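PDB 5HLJ: VP24 from White spot syndrome virus, which is a major envelope protein of the virus and probably contributes to the viral envelope, forming a trimer of beta-rich subunits in the crystal. Local coordinates for residues Phe34-Gly39 and Leu93-Tyr98; Arg44-Val49 and Phe168-Asp173; Ser59-Lys64 and Asn140-Leu145; Leu112-Asn117 and Arg121-Asn126. All coordinates share one frame; numbering follows the deposited sequence.

Interaction 1 of 4, residues Phe34-Gly39 and Leu93-Tyr98; sequences FNFVNG and LYARVY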
loop_
_atom_site.group_PDB
_atom_site.type_symbol
_atom_site.label_atom_id
_atom_site.label_comp_id
_atom_site.label_asym_id
_atom_site.label_seq_id
_atom_site.Cartn_x
_atom_site.Cartn_y
_atom_site.Cartn_z
ATOM N N PHE A 34 12.007 -1.950 -16.013
ATOM C CA PHE A 34 11.847 -0.637 -15.416
ATOM C C PHE A 34 13.236 -0.085 -15.237
ATOM O O PHE A 34 14.171 -0.840 -15.036
ATOM C CB PHE A 34 11.113 -0.696 -14.073
ATOM C CG PHE A 34 9.631 -0.728 -14.201
ATOM C CD1 PHE A 34 8.937 0.400 -14.615
ATOM C CD2 PHE A 34 8.925 -1.882 -13.906
ATOM C CE1 PHE A 34 7.563 0.377 -14.728
ATOM C CE2 PHE A 34 7.550 -1.912 -14.024
ATOM C CZ PHE A 34 6.868 -0.786 -14.438
ATOM N N ASN A 35 13.375 1.230 -15.293
ATOM C CA ASN A 35 14.683 1.856 -15.174
ATOM C C ASN A 35 14.638 3.037 -14.201
ATOM O O ASN A 35 13.774 3.916 -14.323
ATOM C CB ASN A 35 15.162 2.304 -16.562
ATOM C CG ASN A 35 16.638 2.639 -16.594
ATOM O OD1 ASN A 35 17.437 2.067 -15.851
ATOM N ND2 ASN A 35 17.007 3.569 -17.465
ATOM N N PHE A 36 15.544 3.052 -13.222
ATOM C CA PHE A 36 15.584 4.154 -12.256
ATOM C C PHE A 36 15.890 5.489 -12.928
ATOM O O PHE A 36 16.539 5.530 -13.968
ATOM C CB PHE A 36 16.630 3.911 -11.175
ATOM C CG PHE A 36 16.260 2.839 -10.188
ATOM C CD1 PHE A 36 15.076 2.928 -9.445
ATOM C CD2 PHE A 36 17.116 1.759 -9.966
ATOM C CE1 PHE A 36 14.743 1.942 -8.520
ATOM C CE2 PHE A 36 16.790 0.768 -9.047
ATOM C CZ PHE A 36 15.594 0.867 -8.318
ATOM N N VAL A 37 15.412 6.576 -12.329
ATOM C CA VAL A 37 15.968 7.900 -12.575
ATOM C C VAL A 37 17.072 8.096 -11.545
ATOM O O VAL A 37 16.857 7.880 -10.349
ATOM C CB VAL A 37 14.906 9.011 -12.451
ATOM C CG1 VAL A 37 15.564 10.386 -12.465
ATOM C CG2 VAL A 37 13.866 8.881 -13.555
ATOM N N ASN A 38 18.267 8.466 -11.984
ATOM C CA ASN A 38 19.384 8.590 -11.039
ATOM C C ASN A 38 19.214 9.836 -10.181
ATOM O O ASN A 38 18.535 10.785 -10.587
ATOM C CB ASN A 38 20.724 8.616 -11.775
ATOM C CG ASN A 38 20.826 9.765 -12.747
ATOM O OD1 ASN A 38 20.199 9.749 -13.810
ATOM N ND2 ASN A 38 21.623 10.770 -12.396
ATOM N N GLY A 39 19.810 9.822 -8.992
ATOM C CA GLY A 39 19.644 10.913 -8.052
ATOM C C GLY A 39 19.887 10.400 -6.652
ATOM O O GLY A 39 20.413 9.297 -6.479
ATOM N N LEU A 93 11.570 -4.902 -12.880
ATOM C CA LEU A 93 12.689 -4.170 -12.312
ATOM C C LEU A 93 13.721 -5.201 -11.851
ATOM O O LEU A 93 13.419 -6.043 -11.010
ATOM C CB LEU A 93 12.254 -3.279 -11.137
ATOM C CG LEU A 93 13.456 -2.680 -10.398
ATOM C CD1 LEU A 93 14.117 -1.561 -11.233
ATOM C CD2 LEU A 93 13.102 -2.211 -8.992
ATOM N N TYR A 94 14.917 -5.162 -12.425
ATOM C CA TYR A 94 15.988 -6.036 -11.975
ATOM C C TYR A 94 17.077 -5.139 -11.407
ATOM O O TYR A 94 17.861 -4.536 -12.157
ATOM C CB TYR A 94 16.520 -6.920 -13.120
ATOM C CG TYR A 94 17.489 -7.993 -12.659
ATOM C CD1 TYR A 94 17.088 -9.319 -12.518
ATOM C CD2 TYR A 94 18.810 -7.672 -12.350
ATOM C CE1 TYR A 94 17.992 -10.298 -12.083
ATOM C CE2 TYR A 94 19.702 -8.625 -11.914
ATOM C CZ TYR A 94 19.300 -9.938 -11.780
ATOM O OH TYR A 94 20.225 -10.868 -11.334
ATOM N N ALA A 95 17.115 -5.034 -10.081
ATOM C CA ALA A 95 17.985 -4.057 -9.446
ATOM C C ALA A 95 19.066 -4.708 -8.601
ATOM O O ALA A 95 18.863 -5.779 -8.031
ATOM C CB ALA A 95 17.167 -3.095 -8.591
ATOM N N ARG A 96 20.212 -4.037 -8.526
ATOM C CA ARG A 96 21.290 -4.441 -7.641
ATOM C C ARG A 96 21.382 -3.380 -6.558
ATOM O O ARG A 96 21.448 -2.180 -6.848
ATOM C CB ARG A 96 22.617 -4.596 -8.405
ATOM C CG ARG A 96 22.563 -5.609 -9.569
ATOM C CD ARG A 96 22.620 -7.059 -9.081
ATOM N NE ARG A 96 23.938 -7.390 -8.522
ATOM C CZ ARG A 96 24.169 -8.415 -7.706
ATOM N NH1 ARG A 96 23.169 -9.211 -7.345
ATOM N NH2 ARG A 96 25.390 -8.635 -7.232
ATOM N N VAL A 97 21.352 -3.816 -5.309
ATOM C CA VAL A 97 21.264 -2.895 -4.196
ATOM C C VAL A 97 22.360 -3.176 -3.189
ATOM O O VAL A 97 22.408 -4.249 -2.588
ATOM C CB VAL A 97 19.882 -2.967 -3.487
ATOM C CG1 VAL A 97 19.804 -1.960 -2.336
ATOM C CG2 VAL A 97 18.761 -2.715 -4.470
ATOM N N TYR A 98 23.230 -2.187 -2.999
ATOM C CA TYR A 98 24.287 -2.284 -2.015
ATOM C C TYR A 98 23.814 -1.718 -0.683
ATOM O O TYR A 98 23.546 -0.526 -0.565
ATOM C CB TYR A 98 25.544 -1.553 -2.500
ATOM C CG TYR A 98 26.740 -1.696 -1.586
ATOM C CD1 TYR A 98 27.020 -2.909 -0.966
ATOM C CD2 TYR A 98 27.613 -0.629 -1.373
ATOM C CE1 TYR A 98 28.111 -3.051 -0.133
ATOM C CE2 TYR A 98 28.718 -0.765 -0.540
ATOM C CZ TYR A 98 28.962 -1.975 0.074
ATOM O OH TYR A 98 30.058 -2.124 0.902
HETATM O O HOH W 1 14.799 -3.125 -14.633
#
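Phe36 sends its ring toward Leu93 with CG anti to the carbonyl carbon (chi1 -72°), and Leu93 brings its methyls to that ring with CG anti to the backbone N (chi1 171°); the two side chains cross at about a right angle. They belong to strands 33-42 and 90-99 of the large mixed beta-sheet. These strands are separated in the sheet order yet come together here, with Phe34 backbone-bonded to Glu92 just beside the contact and the side chains packing beyond it. The short strand segments run 37° apart and approach to 6.6 Å. Both methyls of Leu93 engage the Phe36 ring. CD1 lies over one face, 4.0 Å above the plane and shifted toward the rim, while CD2 comes within 4.0 Å of Phe36 CZ. Farther along the same strand, Ala95 points its methyl at the ring obliquely.

At the other end Phe34 starts toward Leu93, then turns its ring away. Contact is therefore made near the backbones, with Phe34 CB 4.1 Å from Leu93 CB, and the ring presents an edge, close to its own plane, to the Leu93 backbone N. Beyond that point the ring goes on to meet Phe147 of strand 141-151, and Ile25 of strand 19-28 also packs against both phenylalanines. All four touching residues are buried, and the centre of the contact lies about 6 Å from the centre of the chain in space. Between side chains, the closest pair is Phe36 CE2 and Ala95 CB, 3.9 Å.

Interaction 2 of 4, residues Arg44-Val49 and Phe168-Asp173; sequences RNYGKV and FSPGND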
loop_
_atom_site.group_PDB
_atom_site.type_symbol
_atom_site.label_atom_id
_atom_site.label_comp_id
_atom_site.label_asym_id
_atom_site.label_seq_id
_atom_site.Cartn_x
_atom_site.Cartn_y
_atom_site.Cartn_z
ATOM N N ARG A 44 15.489 9.455 6.923
ATOM C CA ARG A 44 15.685 9.716 8.342
ATOM C C ARG A 44 16.346 8.534 9.047
ATOM O O ARG A 44 17.095 8.730 9.989
ATOM C CB ARG A 44 14.362 10.073 9.043
ATOM C CG ARG A 44 13.327 10.783 8.174
ATOM C CD ARG A 44 12.102 11.268 8.996
ATOM N NE ARG A 44 11.853 10.458 10.198
ATOM C CZ ARG A 44 11.108 9.346 10.232
ATOM N NH1 ARG A 44 10.528 8.876 9.118
ATOM N NH2 ARG A 44 10.952 8.690 11.387
ATOM N N ASN A 45 16.079 7.311 8.604
ATOM C CA ASN A 45 16.551 6.144 9.338
ATOM C C ASN A 45 17.546 5.275 8.573
ATOM O O ASN A 45 18.142 4.377 9.157
ATOM C CB ASN A 45 15.363 5.279 9.770
ATOM C CG ASN A 45 14.359 6.040 10.627
ATOM O OD1 ASN A 45 13.171 6.104 10.304
ATOM N ND2 ASN A 45 14.831 6.612 11.725
ATOM N N TYR A 46 17.728 5.528 7.279
ATOM C CA TYR A 46 18.528 4.623 6.461
ATOM C C TYR A 46 19.702 5.319 5.789
ATOM O O TYR A 46 20.269 4.803 4.830
ATOM C CB TYR A 46 17.625 3.923 5.428
ATOM C CG TYR A 46 16.675 2.999 6.135
ATOM C CD1 TYR A 46 17.042 1.692 6.431
ATOM C CD2 TYR A 46 15.449 3.455 6.592
ATOM C CE1 TYR A 46 16.195 0.855 7.127
ATOM C CE2 TYR A 46 14.596 2.623 7.292
ATOM C CZ TYR A 46 14.975 1.329 7.558
ATOM O OH TYR A 46 14.126 0.508 8.254
ATOM N N GLY A 47 20.084 6.481 6.305
ATOM C CA GLY A 47 21.190 7.222 5.728
ATOM C C GLY A 47 20.822 7.768 4.365
ATOM O O GLY A 47 19.644 8.052 4.102
ATOM N N LYS A 48 21.824 7.910 3.496
ATOM C CA LYS A 48 21.610 8.465 2.166
ATOM C C LYS A 48 21.344 7.361 1.146
ATOM O O LYS A 48 22.089 6.386 1.048
ATOM C CB LYS A 48 22.812 9.314 1.716
ATOM C CG LYS A 48 22.526 10.127 0.431
ATOM C CD LYS A 48 23.793 10.562 -0.320
ATOM C CE LYS A 48 24.216 11.999 0.004
ATOM N NZ LYS A 48 23.480 13.063 -0.768
ATOM N N VAL A 49 20.271 7.511 0.386
ATOM C CA VAL A 49 20.007 6.580 -0.685
ATOM C C VAL A 49 20.590 7.157 -1.963
ATOM O O VAL A 49 20.323 8.297 -2.313
ATOM C CB VAL A 49 18.512 6.284 -0.818
ATOM C CG1 VAL A 49 18.216 5.588 -2.119
ATOM C CG2 VAL A 49 18.062 5.425 0.356
ATOM N N PHE A 168 10.979 0.170 3.628
ATOM C CA PHE A 168 12.132 -0.439 4.279
ATOM C C PHE A 168 11.847 -0.694 5.751
ATOM O O PHE A 168 11.259 0.151 6.430
ATOM C CB PHE A 168 13.376 0.462 4.174
ATOM C CG PHE A 168 13.989 0.525 2.803
ATOM C CD1 PHE A 168 13.343 -0.012 1.700
ATOM C CD2 PHE A 168 15.223 1.138 2.619
ATOM C CE1 PHE A 168 13.919 0.069 0.422
ATOM C CE2 PHE A 168 15.811 1.213 1.367
ATOM C CZ PHE A 168 15.155 0.675 0.260
ATOM N N SER A 169 12.294 -1.835 6.264
ATOM C CA SER A 169 12.228 -2.071 7.701
ATOM C C SER A 169 13.474 -2.817 8.188
ATOM O O SER A 169 14.145 -3.485 7.410
ATOM C CB SER A 169 10.936 -2.826 8.062
ATOM O OG SER A 169 10.863 -4.065 7.393
ATOM N N PRO A 170 13.801 -2.682 9.480
ATOM C CA PRO A 170 15.021 -3.311 9.994
ATOM C C PRO A 170 14.909 -4.819 10.099
ATOM O O PRO A 170 13.832 -5.330 10.386
ATOM C CB PRO A 170 15.174 -2.696 11.396
ATOM C CG PRO A 170 14.229 -1.533 11.434
ATOM C CD PRO A 170 13.120 -1.882 10.514
ATOM N N GLY A 171 16.013 -5.525 9.880
ATOM C CA GLY A 171 16.062 -6.936 10.207
ATOM C C GLY A 171 15.801 -7.814 9.007
ATOM O O GLY A 171 15.725 -7.336 7.866
ATOM N N ASN A 172 15.652 -9.107 9.265
ATOM C CA ASN A 172 15.618 -10.094 8.204
ATOM C C ASN A 172 14.590 -11.199 8.457
ATOM O O ASN A 172 14.551 -12.187 7.724
ATOM C CB ASN A 172 17.014 -10.693 8.030
ATOM C CG ASN A 172 17.581 -11.233 9.336
ATOM O OD1 ASN A 172 16.904 -11.955 10.064
ATOM N ND2 ASN A 172 18.818 -10.854 9.651
ATOM N N ASP A 173 13.759 -11.022 9.485
ATOM C CA ASP A 173 12.752 -12.027 9.837
ATOM C C ASP A 173 11.668 -12.160 8.773
ATOM O O ASP A 173 11.070 -11.169 8.341
ATOM C CB ASP A 173 12.099 -11.702 11.188
ATOM C CG ASP A 173 13.002 -12.013 12.367
ATOM O OD1 ASP A 173 13.570 -13.131 12.415
ATOM O OD2 ASP A 173 13.140 -11.132 13.248
#
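Tyr46 and Phe168 form a T-shaped aromatic pair that joins the turn before strand 48-51 to the end of strand 161-170, two members of the same mixed beta-sheet that are not next to each other in it. The edge of the Phe168 ring is directed at the face of Tyr46; the centroids are 5.7 Å apart and the planes stand at 86°, close to perpendicular.

The second aromatic element is a CH-pi contact. Phe168 CB sits over the same tyrosine ring, 4.0 Å from its centroid and only 17° off the ring normal. It leans toward the hydroxyl end, where Tyr46 CZ is its nearest ring atom at 3.8 Å. The tyrosine face is thus covered by the methylene of Phe168 together with the near edge of its ring. With CG anti to the carbonyl carbon (chi1 -67°), the tyrosine ring is carried across to strand 161-170 and its far end lies along the backbone there.

Apolar neighbours surround the pair: Ile105 of strand 105-114 and Ile68 of strand 68-72 each touch both side chains. Polar interactions lie elsewhere. Tyr46 OH is hydrogen-bonded to the backbone O of Glu17, and Ser169, whose CB points away from the tyrosine, bonds through OG to Asp108. Pro170 also packs on Arg44 of a neighbouring subunit, which places this buried contact close to the trimer interface. Against the 168-173 segment the hydroxyl makes van der Waals contacts: Tyr46 OH lies 3.2 Å from Ser169 CA and 3.4 Å from Pro170 CD.

Interaction 3 of 4, residues Ser59-Lys64 and Asn140-Leu145; sequences SELVKK and NRINTL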
loop_
_atom_site.group_PDB
_atom_site.type_symbol
_atom_site.label_atom_id
_atom_site.label_comp_id
_atom_site.label_asym_id
_atom_site.label_seq_id
_atom_site.Cartn_x
_atom_site.Cartn_y
_atom_site.Cartn_z
ATOM N N SER A 59 31.548 -3.531 -8.911
ATOM C CA SER A 59 32.742 -2.908 -8.308
ATOM C C SER A 59 32.603 -1.380 -8.227
ATOM O O SER A 59 33.034 -0.767 -7.260
ATOM C CB SER A 59 34.013 -3.283 -9.073
ATOM O OG SER A 59 33.882 -2.983 -10.448
ATOM N N GLU A 60 31.991 -0.782 -9.242
ATOM C CA GLU A 60 31.663 0.630 -9.205
ATOM C C GLU A 60 30.607 0.938 -8.138
ATOM O O GLU A 60 30.725 1.929 -7.397
ATOM C CB GLU A 60 31.190 1.090 -10.584
ATOM C CG GLU A 60 32.346 1.215 -11.588
ATOM C CD GLU A 60 33.470 2.128 -11.072
ATOM O OE1 GLU A 60 33.180 3.294 -10.722
ATOM O OE2 GLU A 60 34.638 1.678 -10.996
ATOM N N LEU A 61 29.602 0.068 -8.031
ATOM C CA LEU A 61 28.468 0.320 -7.142
ATOM C C LEU A 61 28.912 0.517 -5.693
ATOM O O LEU A 61 28.384 1.385 -5.011
ATOM C CB LEU A 61 27.435 -0.815 -7.235
ATOM C CG LEU A 61 25.993 -0.534 -6.795
ATOM C CD1 LEU A 61 25.275 0.373 -7.796
ATOM C CD2 LEU A 61 25.240 -1.842 -6.632
ATOM N N VAL A 62 29.896 -0.255 -5.227
ATOM C CA VAL A 62 30.330 -0.133 -3.833
ATOM C C VAL A 62 31.227 1.083 -3.561
ATOM O O VAL A 62 31.658 1.303 -2.427
ATOM C CB VAL A 62 31.079 -1.402 -3.351
ATOM C CG1 VAL A 62 30.178 -2.633 -3.486
ATOM C CG2 VAL A 62 32.395 -1.586 -4.087
ATOM N N LYS A 63 31.502 1.880 -4.589
ATOM C CA LYS A 63 32.324 3.078 -4.409
ATOM C C LYS A 63 31.484 4.360 -4.334
ATOM O O LYS A 63 31.996 5.427 -3.994
ATOM C CB LYS A 63 33.345 3.185 -5.544
ATOM C CG LYS A 63 34.220 1.934 -5.669
ATOM C CD LYS A 63 35.509 2.173 -6.449
ATOM C CE LYS A 63 35.287 2.131 -7.939
ATOM N NZ LYS A 63 36.591 2.056 -8.663
ATOM N N LYS A 64 30.192 4.257 -4.643
ATOM C CA LYS A 64 29.329 5.428 -4.652
ATOM C C LYS A 64 29.171 6.021 -3.258
ATOM O O LYS A 64 29.374 5.343 -2.248
ATOM C CB LYS A 64 27.968 5.085 -5.234
ATOM C CG LYS A 64 28.041 4.478 -6.601
ATOM C CD LYS A 64 28.622 5.427 -7.614
ATOM C CE LYS A 64 28.712 4.760 -8.965
ATOM N NZ LYS A 64 29.050 5.729 -10.036
ATOM N N ASN A 140 26.496 -5.270 3.916
ATOM C CA ASN A 140 27.813 -5.497 3.324
ATOM C C ASN A 140 27.734 -6.392 2.116
ATOM O O ASN A 140 28.710 -7.050 1.750
ATOM C CB ASN A 140 28.790 -6.093 4.342
ATOM C CG ASN A 140 29.183 -5.098 5.403
ATOM O OD1 ASN A 140 28.966 -5.321 6.596
ATOM N ND2 ASN A 140 29.743 -3.971 4.969
ATOM N N ARG A 141 26.565 -6.415 1.491
ATOM C CA ARG A 141 26.377 -7.260 0.340
ATOM C C ARG A 141 25.631 -6.504 -0.737
ATOM O O ARG A 141 24.883 -5.566 -0.448
ATOM C CB ARG A 141 25.634 -8.536 0.737
ATOM C CG ARG A 141 25.922 -9.705 -0.181
ATOM C CD ARG A 141 25.133 -10.929 0.221
ATOM N NE ARG A 141 25.470 -11.392 1.570
ATOM C CZ ARG A 141 24.872 -12.425 2.162
ATOM N NH1 ARG A 141 23.926 -13.095 1.506
ATOM N NH2 ARG A 141 25.225 -12.788 3.396
ATOM N N ILE A 142 25.876 -6.880 -1.987
ATOM C CA ILE A 142 25.048 -6.410 -3.079
ATOM C C ILE A 142 23.939 -7.443 -3.285
ATOM O O ILE A 142 24.202 -8.640 -3.402
ATOM C CB ILE A 142 25.863 -6.203 -4.358
ATOM C CG1 ILE A 142 27.113 -5.370 -4.041
ATOM C CG2 ILE A 142 25.032 -5.513 -5.430
ATOM C CD1 ILE A 142 27.960 -5.066 -5.247
ATOM N N ASN A 143 22.698 -6.973 -3.300
ATOM C CA ASN A 143 21.536 -7.850 -3.330
ATOM C C ASN A 143 20.710 -7.649 -4.586
ATOM O O ASN A 143 20.612 -6.535 -5.102
ATOM C CB ASN A 143 20.644 -7.600 -2.118
ATOM C CG ASN A 143 21.397 -7.646 -0.807
ATOM O OD1 ASN A 143 21.420 -8.680 -0.128
ATOM N ND2 ASN A 143 22.001 -6.513 -0.426
ATOM N N THR A 144 20.098 -8.717 -5.071
ATOM C CA THR A 144 19.148 -8.576 -6.156
ATOM C C THR A 144 17.776 -8.192 -5.594
ATOM O O THR A 144 17.318 -8.748 -4.590
ATOM C CB THR A 144 19.078 -9.869 -6.990
ATOM O OG1 THR A 144 20.335 -10.039 -7.647
ATOM C CG2 THR A 144 17.990 -9.781 -8.059
ATOM N N LEU A 145 17.156 -7.196 -6.218
ATOM C CA LEU A 145 15.818 -6.749 -5.833
ATOM C C LEU A 145 14.968 -6.650 -7.079
ATOM O O LEU A 145 15.367 -6.004 -8.046
ATOM C CB LEU A 145 15.866 -5.401 -5.108
ATOM C CG LEU A 145 14.543 -4.738 -4.691
ATOM C CD1 LEU A 145 13.810 -5.575 -3.679
ATOM C CD2 LEU A 145 14.783 -3.331 -4.097
#
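Ile142 spreads its two branches over Leu61, last of helix 58-61, and Val62 just after it. Its CG2 methyl reaches Leu61, with Ile142 CG2 to Leu61 CD2 at 3.9 Å. The longer branch serves the other partner: Ile142 CD1 touches Val62 CG1 at 3.7 Å, and CG1 of the isoleucine lies a little farther from the same methyl. Val62 meets the isoleucine at about a right angle, while Leu61 crosses it at a slant. The split follows from the first torsion, chi1 -49°, which sets Ile142 CG1 anti to the carbonyl carbon and leaves CG2 anti to the backbone N, one branch for each partner. No hydrogen bond joins the two segments; the contact is purely apolar and small, burying 127 Å² in all.

The helix gives way to a type I beta turn from Leu61 to Lys64, and Leu61 and Val62 both point CB toward strand 141-151. Lys63 N donates to Glu60 O at 2.9 Å, and the Lys64 N to Leu61 O bond that closes the turn is weak. On the far side of the helix end, Lys63 NZ and Glu60 OE2 form a salt bridge at 3.1 Å, well away from Ile142.

Burial grades across the patch, from an inner Leu61 to an exposed Val62. Leu61 also rests on Ile69 and Thr71 of strand 68-72, whereas Val62 and Ile142 both touch Tyr98 of strand 90-99. The helix end therefore lies over three consecutive strands of the sheet, 68-72, 90-99 and 141-151.

Interaction 4 of 4, residues Leu112-Asn117 and Arg121-Asn126; sequences LSPGLN and REFSAN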
loop_
_atom_site.group_PDB
_atom_site.type_symbol
_atom_site.label_atom_id
_atom_site.label_comp_id
_atom_site.label_asym_id
_atom_site.label_seq_id
_atom_site.Cartn_x
_atom_site.Cartn_y
_atom_site.Cartn_z
ATOM N N LEU A 112 3.098 1.336 -6.894
ATOM C CA LEU A 112 3.367 2.187 -8.034
ATOM C C LEU A 112 2.227 3.141 -8.262
ATOM O O LEU A 112 1.060 2.795 -8.096
ATOM C CB LEU A 112 3.547 1.380 -9.329
ATOM C CG LEU A 112 4.763 0.543 -9.695
ATOM C CD1 LEU A 112 4.528 0.070 -11.117
ATOM C CD2 LEU A 112 6.067 1.328 -9.595
ATOM N N SER A 113 2.582 4.332 -8.700
ATOM C CA SER A 113 1.631 5.256 -9.251
ATOM C C SER A 113 2.196 5.700 -10.595
ATOM O O SER A 113 3.402 5.913 -10.705
ATOM C CB SER A 113 1.423 6.443 -8.311
ATOM O OG SER A 113 0.804 7.530 -8.986
ATOM N N PRO A 114 1.344 5.832 -11.621
ATOM C CA PRO A 114 1.826 6.512 -12.832
ATOM C C PRO A 114 2.226 7.935 -12.484
ATOM O O PRO A 114 1.633 8.497 -11.558
ATOM C CB PRO A 114 0.615 6.492 -13.767
ATOM C CG PRO A 114 -0.583 6.390 -12.830
ATOM C CD PRO A 114 -0.096 5.523 -11.687
ATOM N N GLY A 115 3.234 8.479 -13.159
ATOM C CA GLY A 115 3.554 9.893 -13.049
ATOM C C GLY A 115 2.685 10.685 -14.022
ATOM O O GLY A 115 1.929 10.100 -14.802
ATOM N N LEU A 116 2.765 12.015 -13.968
ATOM C CA LEU A 116 2.025 12.860 -14.903
ATOM C C LEU A 116 2.688 12.794 -16.268
ATOM O O LEU A 116 3.908 12.673 -16.355
ATOM C CB LEU A 116 1.966 14.309 -14.404
ATOM C CG LEU A 116 1.142 14.528 -13.133
ATOM C CD1 LEU A 116 1.374 15.922 -12.572
ATOM C CD2 LEU A 116 -0.346 14.263 -13.374
ATOM N N ASN A 117 1.901 12.857 -17.335
ATOM C CA ASN A 117 2.489 12.832 -18.673
ATOM C C ASN A 117 2.930 14.227 -19.088
ATOM O O ASN A 117 3.063 15.119 -18.244
ATOM C CB ASN A 117 1.522 12.224 -19.708
ATOM C CG ASN A 117 0.221 13.018 -19.882
ATOM O OD1 ASN A 117 0.130 14.207 -19.571
ATOM N ND2 ASN A 117 -0.795 12.343 -20.407
ATOM N N ARG A 121 -0.988 17.211 -16.514
ATOM C CA ARG A 121 -2.335 17.234 -15.938
ATOM C C ARG A 121 -3.125 15.959 -16.210
ATOM O O ARG A 121 -4.336 15.915 -15.994
ATOM C CB ARG A 121 -3.135 18.434 -16.476
ATOM C CG ARG A 121 -2.531 19.812 -16.177
ATOM C CD ARG A 121 -3.374 20.943 -16.781
ATOM N NE ARG A 121 -4.680 21.054 -16.134
ATOM C CZ ARG A 121 -4.876 21.646 -14.953
ATOM N NH1 ARG A 121 -3.855 22.181 -14.290
ATOM N NH2 ARG A 121 -6.089 21.697 -14.431
ATOM N N GLU A 122 -2.447 14.934 -16.704
ATOM C CA GLU A 122 -3.083 13.654 -16.996
ATOM C C GLU A 122 -2.162 12.520 -16.578
ATOM O O GLU A 122 -0.946 12.692 -16.545
ATOM C CB GLU A 122 -3.410 13.527 -18.484
ATOM C CG GLU A 122 -4.318 14.612 -19.038
ATOM C CD GLU A 122 -4.261 14.711 -20.568
ATOM O OE1 GLU A 122 -3.522 13.925 -21.201
ATOM O OE2 GLU A 122 -4.956 15.584 -21.132
ATOM N N PHE A 123 -2.719 11.358 -16.252
ATOM C CA PHE A 123 -1.850 10.223 -15.963
ATOM C C PHE A 123 -2.313 9.003 -16.736
ATOM O O PHE A 123 -3.478 8.896 -17.087
ATOM C CB PHE A 123 -1.798 9.932 -14.453
ATOM C CG PHE A 123 -3.142 9.639 -13.832
ATOM C CD1 PHE A 123 -3.936 10.679 -13.329
ATOM C CD2 PHE A 123 -3.604 8.330 -13.724
ATOM C CE1 PHE A 123 -5.166 10.421 -12.747
ATOM C CE2 PHE A 123 -4.851 8.060 -13.133
ATOM C CZ PHE A 123 -5.634 9.108 -12.651
ATOM N N SER A 124 -1.404 8.075 -17.003
ATOM C CA SER A 124 -1.807 6.856 -17.672
ATOM C C SER A 124 -2.694 5.961 -16.808
ATOM O O SER A 124 -2.314 5.578 -15.709
ATOM C CB SER A 124 -0.585 6.070 -18.108
ATOM O OG SER A 124 -0.986 4.763 -18.445
ATOM N N ALA A 125 -3.864 5.607 -17.330
ATOM C CA ALA A 125 -4.798 4.710 -16.651
ATOM C C ALA A 125 -4.621 3.297 -17.155
ATOM O O ALA A 125 -5.549 2.494 -17.124
ATOM C CB ALA A 125 -6.252 5.162 -16.863
ATOM N N ASN A 126 -3.433 3.017 -17.668
ATOM C CA ASN A 126 -3.046 1.664 -18.046
ATOM C C ASN A 126 -3.038 0.764 -16.803
ATOM O O ASN A 126 -2.156 0.906 -15.949
ATOM C CB ASN A 126 -1.667 1.723 -18.709
ATOM C CG ASN A 126 -1.268 0.426 -19.370
ATOM O OD1 ASN A 126 -2.036 -0.543 -19.421
ATOM N ND2 ASN A 126 -0.050 0.405 -19.893
HETATM O O HOH W 2 1.375 8.483 -16.894
#
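Asn117 holds Glu122 by two hydrogen bonds, one from the backbone and one from the side chain, where the chain leaves strand 105-114 of the beta-sheet and folds back on itself in a long loop. The backbone bond, Asn117 N to Glu122 O, is 3.0 Å long and nearly straight. The same carbonyl also receives a CA-H...O contact from Leu116.

The side-chain bond, Asn117 ND2 to Glu122 OE1, is 3.3 Å long. The acceptor lies in the amide plane of the asparagine, but OE1 is approached on its anti side and 20° out of the carboxylate plane; the two flat groups are turned 71° against each other. The remaining oxygens have partners too: Asn117 OD1 bonds Thr119 OG1, and Glu122 OE2 bonds Asn82 of a second subunit, which also accepts from Arg121. One carboxylate thus links the loop to itself and to its neighbour in the trimer.

Nearer the strand a water bridges the two arms, donating to Gly115 O at 2.7 Å and accepting from Ser124 N at 2.8 Å. Ser124 OG in turn accepts from Asn126 N, an ST turn. Ser113 OG donates to Pro114 O and is itself met by Phe132 N of the second subunit.

The apolar side-chain pair is Pro114 with Phe123, whose chi1 of 58° places the ring between its backbone N and carbonyl carbon; that ring also meets Tyr131 of the second subunit. Leu116 CD2 packs on the backbone at Glu122. Pro114 CG is the touching atom of the proline, 3.7 Å from Phe123 CD2 and 3.5 Å from Ser124 O.

How the interactions relate
From the N terminus, the first halves of interactions 1, 2 and 3 come at 34-39, 44-49 and 59-64. Interaction 1 closes first, at 93-98, joining strands 33-42 and 90-99, and so crosses both others. Interaction 4 closes locally within 112-126, tying the end of strand 105-114 to its following loop, inside the spans of interactions 2 and 3. Residues 140-145 complete interaction 3, helix 58-61 on strand 141-151; it falls within interaction 2, completed last at 168-173, which ties the turn before strand 48-51 to strand 161-170. Interactions 1 and 3 meet directly, with Val97 N 2.8 Å from Asn143 O. Interactions 1, 2 and 4 also touch other subunits.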